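Local coordinates for protein 3-hydroxyacyl-CoA dehydrogenase (Burkholderia thailandensis, PDB 4XGN) that probably catalyses the NAD-dependent oxidation of 3-hydroxyacyl-CoA to 3-ketoacyl-CoA, as a short-chain dehydrogenase with a Rossmann fold, at residues A98-K103 against G162-A167. Sequence-based numbering, arbitrary orientation.
With NAD (nicotinamide-adenine-dinucleotide), chain I; EDO (1,2-ethanediol), chain J.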
loop_
_atom_site.group_PDB
_atom_site.type_symbol
_atom_site.label_atom_id
_atom_site.label_comp_id
_atom_site.label_asym_id
_atom_site.label_seq_id
_atom_site.Cartn_x
_atom_site.Cartn_y
_atom_site.Cartn_z
ATOM N N ALA A 98 -10.127 21.306 -8.109
ATOM C CA ALA A 98 -10.107 22.524 -7.320
ATOM C C ALA A 98 -9.101 22.300 -6.199
ATOM O O ALA A 98 -9.096 21.231 -5.584
ATOM C CB ALA A 98 -11.466 22.807 -6.711
ATOM N N LYS A 99 -8.291 23.299 -5.950
ATOM C CA LYS A 99 -7.289 23.233 -4.886
ATOM C C LYS A 99 -7.918 23.405 -3.531
ATOM O O LYS A 99 -8.890 24.128 -3.381
ATOM C CB LYS A 99 -6.223 24.307 -5.083
ATOM C CG LYS A 99 -5.309 24.061 -6.288
ATOM C CD LYS A 99 -4.347 25.225 -6.508
ATOM C CE LYS A 99 -3.696 25.108 -7.887
ATOM N NZ LYS A 99 -2.641 26.141 -8.096
ATOM N N THR A 100 -7.300 22.825 -2.505
ATOM C CA THR A 100 -7.768 22.974 -1.136
ATOM C C THR A 100 -7.869 24.456 -0.731
ATOM O O THR A 100 -8.844 24.865 -0.123
ATOM C CB THR A 100 -6.821 22.231 -0.164
ATOM O OG1 THR A 100 -6.806 20.841 -0.496
ATOM C CG2 THR A 100 -7.313 22.371 1.262
ATOM N N VAL A 101 -6.847 25.227 -1.078
ATOM C CA VAL A 101 -6.867 26.680 -0.956
ATOM C C VAL A 101 -6.560 27.241 -2.345
ATOM O O VAL A 101 -5.454 27.076 -2.874
ATOM C CB VAL A 101 -5.888 27.185 0.145
ATOM C CG1 VAL A 101 -5.958 28.714 0.223
ATOM C CG2 VAL A 101 -6.274 26.591 1.491
ATOM N N GLY A 102 -7.585 27.842 -2.946
ATOM C CA GLY A 102 -7.474 28.496 -4.261
ATOM C C GLY A 102 -7.155 29.964 -4.143
ATOM O O GLY A 102 -6.986 30.480 -3.045
ATOM N N LYS A 103 -7.083 30.634 -5.295
ATOM C CA LYS A 103 -6.849 32.077 -5.381
ATOM C C LYS A 103 -7.918 32.874 -4.635
ATOM O O LYS A 103 -7.607 33.866 -4.001
ATOM C CB LYS A 103 -6.820 32.515 -6.859
ATOM N N GLY A 162 -5.057 19.791 -6.904
ATOM C CA GLY A 162 -6.405 19.960 -7.448
ATOM C C GLY A 162 -7.339 18.772 -7.381
ATOM O O GLY A 162 -8.532 18.937 -7.635
ATOM N N GLN A 163 -6.832 17.594 -6.996
ATOM C CA GLN A 163 -7.603 16.357 -6.960
ATOM C C GLN A 163 -8.006 15.862 -5.578
ATOM O O GLN A 163 -8.341 14.693 -5.414
ATOM C CB GLN A 163 -6.836 15.217 -7.615
ATOM C CG GLN A 163 -6.537 15.348 -9.056
ATOM C CD GLN A 163 -6.102 13.999 -9.617
ATOM O OE1 GLN A 163 -5.210 13.373 -9.075
ATOM N NE2 GLN A 163 -6.765 13.511 -10.691
ATOM N N ALA A 164 -8.003 16.723 -4.569
ATOM C CA ALA A 164 -8.385 16.258 -3.237
ATOM C C ALA A 164 -9.754 15.566 -3.194
ATOM O O ALA A 164 -9.880 14.451 -2.659
ATOM C CB ALA A 164 -8.320 17.371 -2.244
ATOM N N ALA A 165 -10.756 16.168 -3.826
ATOM C CA ALA A 165 -12.087 15.560 -3.844
ATOM C C ALA A 165 -12.128 14.237 -4.613
ATOM O O ALA A 165 -12.629 13.239 -4.105
ATOM C CB ALA A 165 -13.118 16.492 -4.431
ATOM N N TYR A 166 -11.579 14.242 -5.817
ATOM C CA TYR A 166 -11.543 13.041 -6.655
ATOM C C TYR A 166 -10.739 11.925 -5.981
ATOM O O TYR A 166 -11.211 10.813 -5.858
ATOM C CB TYR A 166 -10.941 13.398 -7.990
ATOM C CG TYR A 166 -11.011 12.298 -9.023
ATOM C CD1 TYR A 166 -12.218 11.886 -9.538
ATOM C CD2 TYR A 166 -9.867 11.756 -9.540
ATOM C CE1 TYR A 166 -12.284 10.924 -10.520
ATOM C CE2 TYR A 166 -9.915 10.770 -10.511
ATOM C CZ TYR A 166 -11.132 10.386 -11.025
ATOM O OH TYR A 166 -11.236 9.429 -12.034
ATOM N N ALA A 167 -9.571 12.278 -5.457
ATOM C CA ALA A 167 -8.751 11.300 -4.770
ATOM C C ALA A 167 -9.445 10.733 -3.538
ATOM O O ALA A 167 -9.458 9.523 -3.320
ATOM C CB ALA A 167 -7.435 11.917 -4.362
HETATM P PA NAD I . -17.092 9.539 -19.056
HETATM O O1A NAD I . -17.355 10.944 -18.647
HETATM O O2A NAD I . -16.854 9.270 -20.510
HETATM O O5B NAD I . -18.260 8.565 -18.547
HETATM C C5B NAD I . -18.837 8.716 -17.269
HETATM C C4B NAD I . -20.339 8.394 -17.359
HETATM O O4B NAD I . -20.758 8.590 -16.107
HETATM C C3B NAD I . -21.094 9.425 -18.238
HETATM O O3B NAD I . -21.785 8.867 -19.307
HETATM C C2B NAD I . -21.947 10.105 -17.151
HETATM O O2B NAD I . -23.147 10.723 -17.743
HETATM C C1B NAD I . -22.146 9.191 -16.205
HETATM N N9A NAD I . -22.454 9.760 -14.930
HETATM C C8A NAD I . -21.904 10.846 -14.300
HETATM N N7A NAD I . -22.561 11.077 -13.117
HETATM C C5A NAD I . -23.469 10.114 -13.045
HETATM C C6A NAD I . -24.397 9.835 -12.076
HETATM N N6A NAD I . -24.688 10.558 -10.881
HETATM N N1A NAD I . -25.210 8.780 -12.240
HETATM C C2A NAD I . -25.133 7.983 -13.350
HETATM N N3A NAD I . -24.198 8.243 -14.311
HETATM C C4A NAD I . -23.407 9.323 -14.133
HETATM O O3 NAD I . -15.757 9.229 -18.218
HETATM P PN NAD I . -15.014 7.782 -18.124
HETATM O O1N NAD I . -13.583 8.053 -18.451
HETATM O O2N NAD I . -15.649 6.667 -18.940
HETATM O O5D NAD I . -15.132 7.441 -16.545
HETATM C C5D NAD I . -15.521 6.155 -16.068
HETATM C C4D NAD I . -15.002 5.869 -14.712
HETATM O O4D NAD I . -13.646 5.766 -14.850
HETATM C C3D NAD I . -15.254 7.032 -13.719
HETATM O O3D NAD I . -15.517 6.571 -12.465
HETATM C C2D NAD I . -13.878 7.751 -13.803
HETATM O O2D NAD I . -13.668 8.643 -12.614
HETATM C C1D NAD I . -13.010 6.762 -13.842
HETATM N N1N NAD I . -11.669 7.015 -14.358
HETATM C C2N NAD I . -11.424 7.565 -15.594
HETATM C C3N NAD I . -10.135 7.792 -16.057
HETATM C C7N NAD I . -9.830 8.435 -17.376
HETATM O O7N NAD I . -8.703 8.813 -17.599
HETATM N N7N NAD I . -10.838 8.562 -18.368
HETATM C C4N NAD I . -9.057 7.418 -15.225
HETATM C C5N NAD I . -9.298 6.835 -14.007
HETATM C C6N NAD I . -10.591 6.626 -13.577
HETATM C C1 EDO J . -9.170 11.531 -14.112
HETATM O O1 EDO J . -9.180 10.179 -13.598
HETATM C C2 EDO J . -9.053 11.535 -15.652
HETATM O O2 EDO J . -7.796 10.973 -16.095
HETATM O O HOH W 1 -10.727 18.673 -5.361
#
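At the N-terminal end of helix 164-184, which in this short-chain dehydrogenase carries the tyrosine and lysine of the family's YxxxK motif, Ala-98 of the loop after strand 85-90 meets Gly-162 through backbone atoms. Ala-98 N donates to Gly-162 O (2.9 Å, 162° at the hydrogen). In return Gly-162 CA makes a C-H...O contact with Ala-98 O at 3.5 Å. Gly-162, with no side chain, lets the two backbones approach to 4.2 Å between Lys-99 CA and Gly-162 CA. A water extends the link into the first helical turn, hydrogen-bonded to Ala-98 O and accepting from Ala-165 N (2.9 Å). Beside this, Thr-100 OG1 lies 4.2 Å from Ala-164 CB; placed beside its own backbone N (chi1 -61°), the hydroxyl is hydrogen-bonded to OD2 of Asp-183 of the second subunit, whose OD1 accepts from Gly-162 N. In the same first turn, Tyr-166 OH is hydrogen-bonded to NAD O2D (2.6 Å), which lies at the edge of the ring, and to O1 of an ethanediol (2.7 Å); Lys-170 also binds NAD. Within the chain the junction is held by main-chain polarity, while a single carboxylate of the second subunit binds both segments, so the contact is also part of the subunit interface.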